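Local structure of HIAXHD3 (Humicola insolens, 3ZXK) at residues H58-L63 and K81-S86; D320-R325 and L372-A377; T360-G363 and A367-N370; I461-T466 and Y508-F513. The protein hydrolyses alpha-L-arabinofuranosidic side chains as a family 43 glycoside hydrolase, and was engineered at its active site to gain endo-xylanase activity as well. One frame throughout, in Å; residues are numbered along the deposited sequence.

Contact 1 of 4, residues H58-L63 and K81-S86; sequences HSVPRL and KGIWAS
Ile83 pushes its terminal methyl, CD1, against the CG2 branch of Val60, 4.0 Å from carbon to carbon. The two side chains slide past one another in opposite directions and overlap at their ends, CG2 against CD1. Val60 presents the methyl that lies beside its backbone N (CG1 takes the anti position, chi1 -175°), while Ile83 is stretched out along CG1 to CD1 (chi2 172°) and reaches across with its longest branch. Leu63 completes the group from farther along the same loop, its CD2 lying 4.3 Å from Ile83 CD1. One methyl of Ile83 therefore meets both neighbours, and Trp99 from strand 96-103 packs on Val60 and Ile83 as well.

The backbones are held separately. Ser59 and Val60 both face Gly41 in a classic beta bulge where the chain turns its corner, and Ile83 makes backbone bonds to Phe36. Just beyond Ile83, the hydroxyl OG of Ser86 donates to Trp84 O, two residues before it, over 2.8 Å, coming in 47° above the carbonyl plane, and Ser34 OG bonds to the same oxygen. The Trp84 ring, whose NE1 bonds to Val80 O, touches two bound xylose units and belongs to the glycan pocket.

Both segments lie in the long connection from strand 54-58 of one propeller blade to strand 87-91 of the next. Between them no hydrogen bond or charge pair forms: the contact is small, buried and wholly aliphatic, so whatever it adds to holding the connection together, one residue before the sugar-binding Trp84, probably comes from shape and exclusion of water.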
loop_
_atom_site.group_PDB
_atom_site.type_symbol
_atom_site.label_atom_id
_atom_site.label_comp_id
_atom_site.label_asym_id
_atom_site.label_seq_id
_atom_site.Cartn_x
_atom_site.Cartn_y
_atom_site.Cartn_z
ATOM N N HIS A 58 -4.030 -8.679 5.344
ATOM C CA HIS A 58 -2.885 -8.613 4.436
ATOM C C HIS A 58 -2.583 -10.022 4.002
ATOM O O HIS A 58 -2.579 -10.941 4.822
ATOM C CB HIS A 58 -1.632 -8.105 5.129
ATOM C CG HIS A 58 -1.574 -6.607 5.337
ATOM N ND1 HIS A 58 -2.315 -5.963 6.274
ATOM C CD2 HIS A 58 -0.813 -5.636 4.696
ATOM C CE1 HIS A 58 -1.999 -4.647 6.269
ATOM N NE2 HIS A 58 -1.097 -4.439 5.299
ATOM N N SER A 59 -2.291 -10.215 2.720
ATOM C CA SER A 59 -2.046 -11.591 2.200
ATOM C C SER A 59 -0.688 -12.186 2.591
ATOM O O SER A 59 -0.527 -13.398 2.544
ATOM C CB SER A 59 -2.157 -11.597 0.673
ATOM O OG SER A 59 -3.473 -11.316 0.284
ATOM N N VAL A 60 0.271 -11.318 2.938
ATOM C CA VAL A 60 1.611 -11.808 3.299
ATOM C C VAL A 60 1.951 -11.317 4.711
ATOM O O VAL A 60 2.554 -10.258 4.896
ATOM C CB VAL A 60 2.651 -11.398 2.231
ATOM C CG1 VAL A 60 4.018 -12.019 2.530
ATOM C CG2 VAL A 60 2.208 -11.836 0.844
ATOM N N PRO A 61 1.550 -12.077 5.732
ATOM C CA PRO A 61 1.715 -11.564 7.098
ATOM C C PRO A 61 3.157 -11.307 7.508
ATOM O O PRO A 61 3.377 -10.457 8.378
ATOM C CB PRO A 61 1.055 -12.638 7.974
ATOM C CG PRO A 61 0.770 -13.815 7.087
ATOM C CD PRO A 61 0.649 -13.249 5.689
ATOM N N ARG A 62 4.114 -12.032 6.939
ATOM C CA ARG A 62 5.534 -11.716 7.141
ATOM C C ARG A 62 6.192 -12.072 5.827
ATOM O O ARG A 62 5.891 -13.126 5.267
ATOM C CB ARG A 62 6.134 -12.533 8.280
ATOM C CG ARG A 62 7.611 -12.272 8.517
ATOM C CD ARG A 62 8.084 -13.007 9.761
ATOM N NE ARG A 62 9.511 -12.775 10.001
ATOM C CZ ARG A 62 9.994 -11.788 10.747
ATOM N NH1 ARG A 62 9.161 -10.948 11.371
ATOM N NH2 ARG A 62 11.313 -11.644 10.870
ATOM N N LEU A 63 7.074 -11.214 5.330
ATOM C CA LEU A 63 7.658 -11.398 4.005
ATOM C C LEU A 63 8.600 -12.583 4.079
ATOM O O LEU A 63 9.469 -12.617 4.921
ATOM C CB LEU A 63 8.395 -10.115 3.565
ATOM C CG LEU A 63 7.551 -8.821 3.705
ATOM C CD1 LEU A 63 8.293 -7.627 3.109
ATOM C CD2 LEU A 63 6.192 -8.953 3.024
ATOM N N LYS A 81 12.298 -3.339 -3.354
ATOM C CA LYS A 81 12.143 -4.676 -3.911
ATOM C C LYS A 81 10.806 -5.228 -3.431
ATOM O O LYS A 81 9.802 -4.529 -3.503
ATOM C CB LYS A 81 13.360 -5.557 -3.595
ATOM C CG LYS A 81 14.659 -5.007 -4.219
ATOM C CD LYS A 81 15.825 -5.923 -3.926
ATOM C CE LYS A 81 17.095 -5.442 -4.592
ATOM N NZ LYS A 81 18.288 -6.177 -4.076
ATOM N N GLY A 82 10.776 -6.473 -2.974
ATOM C CA GLY A 82 9.556 -7.036 -2.417
ATOM C C GLY A 82 8.381 -7.055 -3.380
ATOM O O GLY A 82 8.539 -7.391 -4.545
ATOM N N ILE A 83 7.204 -6.725 -2.861
ATOM C CA ILE A 83 5.969 -6.928 -3.591
ATOM C C ILE A 83 5.692 -5.787 -4.558
ATOM O O ILE A 83 5.416 -4.654 -4.157
ATOM C CB ILE A 83 4.779 -7.111 -2.627
ATOM C CG1 ILE A 83 5.011 -8.371 -1.781
ATOM C CG2 ILE A 83 3.446 -7.139 -3.388
ATOM C CD1 ILE A 83 3.985 -8.564 -0.654
ATOM N N TRP A 84 5.845 -6.114 -5.838
ATOM C CA TRP A 84 5.457 -5.237 -6.941
ATOM C C TRP A 84 4.045 -5.627 -7.374
ATOM O O TRP A 84 3.275 -6.193 -6.572
ATOM C CB TRP A 84 6.484 -5.325 -8.054
ATOM C CG TRP A 84 7.758 -4.576 -7.759
ATOM C CD1 TRP A 84 8.435 -4.474 -6.545
ATOM C CD2 TRP A 84 8.564 -3.825 -8.717
ATOM N NE1 TRP A 84 9.595 -3.748 -6.683
ATOM C CE2 TRP A 84 9.719 -3.298 -7.964
ATOM C CE3 TRP A 84 8.427 -3.509 -10.064
ATOM C CZ2 TRP A 84 10.689 -2.512 -8.566
ATOM C CZ3 TRP A 84 9.408 -2.718 -10.668
ATOM C CH2 TRP A 84 10.518 -2.230 -9.937
ATOM N N ALA A 85 3.643 -5.314 -8.603
ATOM C CA ALA A 85 2.279 -5.656 -9.010
ATOM C C ALA A 85 2.053 -7.158 -8.921
ATOM O O ALA A 85 2.833 -7.945 -9.504
ATOM C CB ALA A 85 1.980 -5.151 -10.413
ATOM N N SER A 86 1.011 -7.522 -8.181
ATOM C CA SER A 86 0.684 -8.922 -7.895
ATOM C C SER A 86 -0.794 -9.192 -8.138
ATOM O O SER A 86 -1.451 -8.426 -8.853
ATOM C CB SER A 86 1.141 -9.237 -6.472
ATOM O OG SER A 86 2.514 -8.884 -6.335
#

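Contact 2 of 4, residues D320-R325 and L372-A377; sequences DLDEFR and LTRRIA
Phe324 and Leu372 approach from opposite directions, and the aromatic ring receives the leucine obliquely: Leu372 CD2 sits 4.1 Å from Phe324 CE1. Leucine's CG stands anti to the backbone N (chi1 -170°), which carries its branched end off the strand toward the ring. Over one face of the same phenyl group lies Asp322 OD1, offset toward the rim. That oxygen is engaged by the backbone, accepting from Phe324 N at 2.8 Å in an Asx turn, with the donor on its anti side and 26° out of the carboxylate plane. The turn fixes the aspartate while Phe324 adopts positive phi.

The other oxygen, OD2, points to the Arg374 guanidinium and meets it near its plane, at the edge, yet Asp322 OD2 and Arg374 NH1 are 4.3 Å apart, too far for a salt bridge. A water fills the step, donating to Asp322 OD2 at 2.6 Å and accepting from Arg374 NH1 at 2.8 Å in the guanidinium plane. A second water takes a weak bond from Arg374 NH2 and donates to Asp320 O. The nearby opposite charges probably still attract each other through this short bridge.

Trp333 ties the two halves together, with its NE1 bonded to Asp322 OD2 and its ring in a cation-pi contact with Arg374 and in van der Waals reach of Phe324 and Leu372. Strand 372-375 belongs to one sheet, whereas Asp322 makes backbone bonds to Phe529 in the other, so this is packing between the two layers of the concanavalin A-like beta-sandwich.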
loop_
_atom_site.group_PDB
_atom_site.type_symbol
_atom_site.label_atom_id
_atom_site.label_comp_id
_atom_site.label_asym_id
_atom_site.label_seq_id
_atom_site.Cartn_x
_atom_site.Cartn_y
_atom_site.Cartn_z
ATOM N N ASP A 320 -9.451 7.074 13.107
ATOM C CA ASP A 320 -9.785 6.700 14.490
ATOM C C ASP A 320 -8.559 6.689 15.389
ATOM O O ASP A 320 -7.494 6.203 14.989
ATOM C CB ASP A 320 -10.431 5.305 14.534
ATOM C CG ASP A 320 -11.885 5.296 14.044
ATOM O OD1 ASP A 320 -12.455 6.389 13.837
ATOM O OD2 ASP A 320 -12.464 4.188 13.884
ATOM N N LEU A 321 -8.720 7.179 16.615
ATOM C CA LEU A 321 -7.695 7.021 17.636
ATOM C C LEU A 321 -7.344 5.550 17.813
ATOM O O LEU A 321 -8.218 4.703 17.991
ATOM C CB LEU A 321 -8.187 7.625 18.961
ATOM C CG LEU A 321 -7.335 7.425 20.218
ATOM C CD1 LEU A 321 -6.028 8.187 20.088
ATOM C CD2 LEU A 321 -8.064 7.862 21.485
ATOM N N ASP A 322 -6.046 5.258 17.772
ATOM C CA ASP A 322 -5.527 3.913 17.968
ATOM C C ASP A 322 -4.640 3.907 19.190
ATOM O O ASP A 322 -3.570 4.518 19.207
ATOM C CB ASP A 322 -4.744 3.459 16.720
ATOM C CG ASP A 322 -4.393 1.969 16.757
ATOM O OD1 ASP A 322 -4.425 1.347 17.861
ATOM O OD2 ASP A 322 -4.081 1.436 15.681
ATOM N N GLU A 323 -5.120 3.228 20.226
ATOM C CA GLU A 323 -4.365 3.126 21.474
ATOM C C GLU A 323 -3.672 1.772 21.643
ATOM O O GLU A 323 -3.280 1.403 22.749
ATOM C CB GLU A 323 -5.223 3.504 22.688
ATOM C CG GLU A 323 -5.457 5.017 22.718
ATOM C CD GLU A 323 -6.351 5.483 23.846
ATOM O OE1 GLU A 323 -7.445 4.907 24.044
ATOM O OE2 GLU A 323 -5.965 6.455 24.532
ATOM N N PHE A 324 -3.512 1.048 20.532
ATOM C CA PHE A 324 -2.728 -0.192 20.487
ATOM C C PHE A 324 -3.242 -1.187 21.506
ATOM O O PHE A 324 -2.490 -1.744 22.320
ATOM C CB PHE A 324 -1.227 0.089 20.688
ATOM C CG PHE A 324 -0.619 0.894 19.564
ATOM C CD1 PHE A 324 -0.397 0.319 18.300
ATOM C CD2 PHE A 324 -0.298 2.240 19.747
ATOM C CE1 PHE A 324 0.155 1.065 17.255
ATOM C CE2 PHE A 324 0.246 2.990 18.700
ATOM C CZ PHE A 324 0.471 2.403 17.456
ATOM N N ARG A 325 -4.545 -1.418 21.424
ATOM C CA ARG A 325 -5.238 -2.351 22.306
ATOM C C ARG A 325 -5.329 -3.728 21.680
ATOM O O ARG A 325 -5.197 -3.864 20.477
ATOM C CB ARG A 325 -6.637 -1.819 22.601
ATOM C CG ARG A 325 -6.607 -0.508 23.361
ATOM C CD ARG A 325 -8.012 0.016 23.622
ATOM N NE ARG A 325 -7.951 1.337 24.233
ATOM C CZ ARG A 325 -8.194 1.580 25.514
ATOM N NH1 ARG A 325 -8.544 0.595 26.330
ATOM N NH2 ARG A 325 -8.103 2.811 25.980
ATOM N N LEU A 372 7.645 1.497 12.547
ATOM C CA LEU A 372 6.244 1.135 12.280
ATOM C C LEU A 372 5.627 2.288 11.511
ATOM O O LEU A 372 5.707 3.438 11.955
ATOM C CB LEU A 372 5.501 0.951 13.589
ATOM C CG LEU A 372 4.089 0.343 13.464
ATOM C CD1 LEU A 372 4.062 -1.112 12.989
ATOM C CD2 LEU A 372 3.291 0.440 14.764
ATOM N N THR A 373 5.010 1.986 10.376
ATOM C CA THR A 373 4.537 3.028 9.458
ATOM C C THR A 373 3.068 2.873 9.091
ATOM O O THR A 373 2.435 1.794 9.268
ATOM C CB THR A 373 5.377 3.084 8.159
ATOM O OG1 THR A 373 5.060 1.979 7.305
ATOM C CG2 THR A 373 6.893 3.094 8.468
ATOM N N ARG A 374 2.522 3.946 8.548
ATOM C CA ARG A 374 1.175 3.921 8.018
ATOM C C ARG A 374 0.984 5.027 6.986
ATOM O O ARG A 374 1.713 6.013 6.976
ATOM C CB ARG A 374 0.114 3.979 9.112
ATOM C CG ARG A 374 0.129 5.274 9.914
ATOM C CD ARG A 374 -0.811 5.150 11.097
ATOM N NE ARG A 374 -2.208 5.297 10.705
ATOM C CZ ARG A 374 -3.226 4.718 11.338
ATOM N NH1 ARG A 374 -3.008 3.900 12.364
ATOM N NH2 ARG A 374 -4.465 4.938 10.936
ATOM N N ARG A 375 0.008 4.818 6.115
ATOM C CA ARG A 375 -0.271 5.718 4.979
ATOM C C ARG A 375 -0.838 7.037 5.451
ATOM O O ARG A 375 -1.585 7.076 6.413
ATOM C CB ARG A 375 -1.238 5.059 3.997
ATOM C CG ARG A 375 -0.634 3.837 3.353
ATOM C CD ARG A 375 -1.698 2.984 2.680
ATOM N NE ARG A 375 -1.110 1.770 2.110
ATOM C CZ ARG A 375 -0.792 0.675 2.816
ATOM N NH1 ARG A 375 -1.056 0.603 4.135
ATOM N NH2 ARG A 375 -0.275 -0.385 2.179
ATOM N N ILE A 376 -0.463 8.109 4.761
ATOM C CA ILE A 376 -1.028 9.438 5.000
ATOM C C ILE A 376 -2.278 9.588 4.102
ATOM O O ILE A 376 -2.206 9.339 2.889
ATOM C CB ILE A 376 0.020 10.535 4.656
ATOM C CG1 ILE A 376 1.297 10.413 5.543
ATOM C CG2 ILE A 376 -0.608 11.924 4.818
ATOM C CD1 ILE A 376 2.465 11.271 5.082
ATOM N N ALA A 377 -3.396 10.035 4.676
ATOM C CA ALA A 377 -4.570 10.328 3.860
ATOM C C ALA A 377 -4.501 11.763 3.363
ATOM O O ALA A 377 -4.087 12.658 4.076
ATOM C CB ALA A 377 -5.868 10.081 4.633
HETATM O O HOH W 1 -6.839 4.236 13.135
HETATM O O HOH W 2 -5.004 2.149 13.393
#

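Contact 3 of 4, residues T360-G363 and A367-N370; sequences TVTG and AARN
The two backbones come together at Thr360 and Ala368, whose CA atoms are 5.4 Å apart, and stay close at Thr362 and Ala367, 6.7 Å between CA atoms. Thr360 has the largest share of the contact, its side chain crossing that of Arg369 at about a right angle. Its OG1 lies beside the backbone N (chi1 -54°) and accepts from Arg369 N at 2.9 Å in a fairly straight bond of 164°. The same oxygen rests 3.4 Å from Arg369 CB, and the methyl CG2, turned the other way, lies against Ala367 O.

Thr362 adds a lighter touch. Ala367 CB packs 3.6 Å from Thr362 OG1, an oxygen whose polar partner is Asp364 N, two residues on, as in an ST turn. A water spans the remaining gap, donating to Arg369 O at 2.8 Å and taking a weak bond from Thr360 N.

The extended Arg369 chain then leads away to the family 43 domain, where NE bonds to Leu71 O, while Thr360 and Thr362 pair with Ser516 through their backbones. The arrangement is that of a surface loop folded back on itself, linking strand 354-357 of one sheet to strand 372-375 of the other at the surface of the beta-sandwich.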
loop_
_atom_site.group_PDB
_atom_site.type_symbol
_atom_site.label_atom_id
_atom_site.label_comp_id
_atom_site.label_asym_id
_atom_site.label_seq_id
_atom_site.Cartn_x
_atom_site.Cartn_y
_atom_site.Cartn_z
ATOM N N THR A 360 18.275 -2.289 16.742
ATOM C CA THR A 360 19.460 -2.113 15.883
ATOM C C THR A 360 20.354 -1.023 16.453
ATOM O O THR A 360 19.864 0.028 16.898
ATOM C CB THR A 360 19.028 -1.621 14.492
ATOM O OG1 THR A 360 18.045 -2.510 13.960
ATOM C CG2 THR A 360 20.194 -1.540 13.564
ATOM N N VAL A 361 21.657 -1.265 16.426
ATOM C CA VAL A 361 22.657 -0.237 16.746
ATOM C C VAL A 361 23.141 0.327 15.425
ATOM O O VAL A 361 23.717 -0.381 14.611
ATOM C CB VAL A 361 23.846 -0.825 17.566
ATOM C CG1 VAL A 361 24.963 0.210 17.754
ATOM C CG2 VAL A 361 23.324 -1.374 18.890
ATOM N N THR A 362 22.873 1.612 15.219
ATOM C CA THR A 362 23.171 2.302 13.963
ATOM C C THR A 362 23.106 3.825 14.173
ATOM O O THR A 362 22.438 4.296 15.113
ATOM C CB THR A 362 22.194 1.857 12.829
ATOM O OG1 THR A 362 22.586 2.438 11.582
ATOM C CG2 THR A 362 20.738 2.233 13.141
ATOM N N GLY A 363 23.804 4.576 13.312
ATOM C CA GLY A 363 23.607 6.036 13.196
ATOM C C GLY A 363 22.594 6.389 12.117
ATOM O O GLY A 363 22.261 7.561 11.915
ATOM N N ALA A 367 18.698 2.069 8.437
ATOM C CA ALA A 367 19.170 0.747 8.805
ATOM C C ALA A 367 18.432 0.198 10.015
ATOM O O ALA A 367 18.633 -0.952 10.378
ATOM C CB ALA A 367 20.666 0.774 9.072
ATOM N N ALA A 368 17.596 1.020 10.654
ATOM C CA ALA A 368 16.950 0.592 11.919
ATOM C C ALA A 368 15.811 -0.371 11.681
ATOM O O ALA A 368 14.927 -0.056 10.887
ATOM C CB ALA A 368 16.445 1.787 12.726
ATOM N N ARG A 369 15.766 -1.465 12.444
ATOM C CA ARG A 369 14.629 -2.377 12.412
ATOM C C ARG A 369 13.539 -1.779 13.278
ATOM O O ARG A 369 13.793 -0.922 14.137
ATOM C CB ARG A 369 15.020 -3.749 12.959
ATOM C CG ARG A 369 15.895 -4.535 12.030
ATOM C CD ARG A 369 16.442 -5.766 12.733
ATOM N NE ARG A 369 16.916 -6.743 11.776
ATOM C CZ ARG A 369 17.357 -7.962 12.084
ATOM N NH1 ARG A 369 17.410 -8.362 13.351
ATOM N NH2 ARG A 369 17.737 -8.781 11.114
ATOM N N ASN A 370 12.319 -2.231 13.001
ATOM C CA ASN A 370 11.147 -1.919 13.825
ATOM C C ASN A 370 10.712 -0.464 13.775
ATOM O O ASN A 370 10.261 0.089 14.748
ATOM C CB ASN A 370 11.318 -2.419 15.294
ATOM C CG ASN A 370 11.298 -3.942 15.390
ATOM O OD1 ASN A 370 11.436 -4.646 14.379
ATOM N ND2 ASN A 370 11.113 -4.460 16.595
HETATM O O HOH W 3 15.706 -0.434 16.178
#

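Contact 4 of 4, residues I461-T466 and Y508-F513; sequences IDADIT and YRFGVF
Here the two sheets of the C-terminal beta-sandwich pack against each other, strand 457-464 from one layer and strand 509-516 from the other. Phe510 supplies the aromatic filling. Ile461 and Phe510 slide past each other in opposite directions, and the ring is met along one side, at its CD1 and CE1 atoms. Phe510 CE1 lies 3.8 Å from Ile461 CG2 and 3.7 Å from the carbonyl oxygen of the same isoleucine, which approaches the ring obliquely. Ile461 also lays its far methyl beside the ring, CD1 to Phe510 CD1 being 4.1 Å, since the longer branch is extended (chi2 172°). Two residues along the strand, Ala463 faces the same way and its CB reaches Phe510 CE1 at 4.1 Å. Thr477 and Phe479 of strand 476-482, with Ala400 of strand 396-403, pack on Ile461 as well.

At the end of the strand an Asx turn follows. Asp464 OD1 accepts from Thr466 N at 3.0 Å, from above the carboxylate plane, and from Thr466 OG1 at 2.6 Å through its syn lone pair, so one oxygen receives two donors from a single threonine. No hydrogen bond joins the segments themselves. Aliphatic groups of one layer packed against a phenylalanine of the other form the hydrophobic interior expected of a concanavalin A-like sandwich.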
loop_
_atom_site.group_PDB
_atom_site.type_symbol
_atom_site.label_atom_id
_atom_site.label_comp_id
_atom_site.label_asym_id
_atom_site.label_seq_id
_atom_site.Cartn_x
_atom_site.Cartn_y
_atom_site.Cartn_z
ATOM N N ILE A 461 3.110 15.549 13.256
ATOM C CA ILE A 461 3.609 15.778 11.893
ATOM C C ILE A 461 2.446 16.308 11.052
ATOM O O ILE A 461 1.439 15.603 10.859
ATOM C CB ILE A 461 4.145 14.478 11.244
ATOM C CG1 ILE A 461 5.306 13.845 12.034
ATOM C CG2 ILE A 461 4.597 14.721 9.806
ATOM C CD1 ILE A 461 5.719 12.480 11.518
ATOM N N ASP A 462 2.566 17.520 10.525
ATOM C CA ASP A 462 1.488 18.070 9.654
ATOM C C ASP A 462 2.005 17.969 8.224
ATOM O O ASP A 462 2.868 18.750 7.814
ATOM C CB ASP A 462 1.166 19.547 9.976
ATOM C CG ASP A 462 0.363 19.733 11.254
ATOM O OD1 ASP A 462 0.247 18.762 12.034
ATOM O OD2 ASP A 462 -0.127 20.879 11.488
ATOM N N ALA A 463 1.469 17.012 7.470
ATOM C CA ALA A 463 1.937 16.737 6.119
ATOM C C ALA A 463 1.002 17.229 5.035
ATOM O O ALA A 463 -0.191 17.016 5.075
ATOM C CB ALA A 463 2.125 15.243 5.934
ATOM N N ASP A 464 1.568 17.848 4.023
ATOM C CA ASP A 464 0.785 18.230 2.859
ATOM C C ASP A 464 1.176 17.307 1.717
ATOM O O ASP A 464 2.347 17.318 1.273
ATOM C CB ASP A 464 1.087 19.696 2.496
ATOM C CG ASP A 464 0.262 20.194 1.302
ATOM O OD1 ASP A 464 -0.600 19.438 0.837
ATOM O OD2 ASP A 464 0.474 21.327 0.829
ATOM N N ILE A 465 0.241 16.472 1.275
ATOM C CA ILE A 465 0.483 15.575 0.142
ATOM C C ILE A 465 -0.339 15.980 -1.077
ATOM O O ILE A 465 -0.577 15.160 -1.974
ATOM C CB ILE A 465 0.334 14.058 0.475
ATOM C CG1 ILE A 465 -1.034 13.711 1.100
ATOM C CG2 ILE A 465 1.479 13.646 1.399
ATOM C CD1 ILE A 465 -1.395 12.229 1.068
ATOM N N THR A 466 -0.775 17.234 -1.125
ATOM C CA THR A 466 -1.490 17.709 -2.320
ATOM C C THR A 466 -0.648 17.378 -3.566
ATOM O O THR A 466 0.538 17.685 -3.580
ATOM C CB THR A 466 -1.717 19.235 -2.251
ATOM O OG1 THR A 466 -2.436 19.552 -1.050
ATOM C CG2 THR A 466 -2.521 19.729 -3.462
ATOM N N TYR A 508 4.864 9.006 0.759
ATOM C CA TYR A 508 5.276 9.374 2.095
ATOM C C TYR A 508 4.398 8.728 3.139
ATOM O O TYR A 508 3.152 8.676 2.975
ATOM C CB TYR A 508 5.209 10.885 2.279
ATOM C CG TYR A 508 6.504 11.564 1.898
ATOM C CD1 TYR A 508 7.564 11.647 2.803
ATOM C CD2 TYR A 508 6.691 12.090 0.622
ATOM C CE1 TYR A 508 8.750 12.285 2.466
ATOM C CE2 TYR A 508 7.900 12.721 0.256
ATOM C CZ TYR A 508 8.940 12.799 1.191
ATOM O OH TYR A 508 10.123 13.418 0.891
ATOM N N ARG A 509 5.022 8.298 4.233
ATOM C CA ARG A 509 4.263 7.701 5.355
ATOM C C ARG A 509 4.534 8.412 6.676
ATOM O O ARG A 509 5.538 9.127 6.817
ATOM C CB ARG A 509 4.604 6.201 5.506
ATOM C CG ARG A 509 4.092 5.400 4.335
ATOM C CD ARG A 509 4.298 3.939 4.589
ATOM N NE ARG A 509 3.593 3.170 3.567
ATOM C CZ ARG A 509 3.215 1.903 3.716
ATOM N NH1 ARG A 509 3.478 1.262 4.858
ATOM N NH2 ARG A 509 2.582 1.286 2.746
ATOM N N PHE A 510 3.623 8.200 7.630
ATOM C CA PHE A 510 3.852 8.534 9.039
ATOM C C PHE A 510 4.480 7.306 9.712
ATOM O O PHE A 510 4.073 6.167 9.446
ATOM C CB PHE A 510 2.541 8.813 9.801
ATOM C CG PHE A 510 1.809 10.065 9.388
ATOM C CD1 PHE A 510 2.456 11.300 9.265
ATOM C CD2 PHE A 510 0.439 10.013 9.227
ATOM C CE1 PHE A 510 1.733 12.445 8.932
ATOM C CE2 PHE A 510 -0.295 11.153 8.895
ATOM C CZ PHE A 510 0.360 12.363 8.745
ATOM N N GLY A 511 5.471 7.516 10.561
ATOM C CA GLY A 511 6.051 6.400 11.275
ATOM C C GLY A 511 6.578 6.731 12.640
ATOM O O GLY A 511 6.772 7.894 12.984
ATOM N N VAL A 512 6.796 5.679 13.426
ATOM C CA VAL A 512 7.431 5.803 14.734
ATOM C C VAL A 512 8.629 4.850 14.755
ATOM O O VAL A 512 8.542 3.722 14.248
ATOM C CB VAL A 512 6.442 5.550 15.899
ATOM C CG1 VAL A 512 5.695 4.226 15.777
ATOM C CG2 VAL A 512 7.154 5.716 17.242
ATOM N N PHE A 513 9.750 5.331 15.276
ATOM C CA PHE A 513 11.005 4.564 15.290
ATOM C C PHE A 513 11.656 4.620 16.659
ATOM O O PHE A 513 11.368 5.506 17.472
ATOM C CB PHE A 513 11.973 5.107 14.236
ATOM C CG PHE A 513 12.477 6.518 14.519
ATOM C CD1 PHE A 513 11.744 7.631 14.091
ATOM C CD2 PHE A 513 13.656 6.731 15.242
ATOM C CE1 PHE A 513 12.197 8.917 14.351
ATOM C CE2 PHE A 513 14.120 8.012 15.477
ATOM C CZ PHE A 513 13.372 9.103 15.060
#

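In the fold
Contact 1 lies in the five-bladed propeller and the other three in the beta-sandwich. Contacts 2 and 4, with centres about 12 Å apart, join through neighbouring strands 372-375 and 509-516, where Arg374 N lies 2.9 Å from Phe510 O. Contact 3 is nested within the loop that contact 2 closes, its centre about 22 Å away. Glu334 spans the domains, bonding His58 from contact 1 and forming salt bridges to Arg375 and Arg509 of contacts 2 and 4. Contact 1 reaches the sugar site directly: Trp84 lines it, and the Ile83 side chain is about 13 Å from a bound xylose. The sandwich also contributes Phe469 and Trp502 to that pocket.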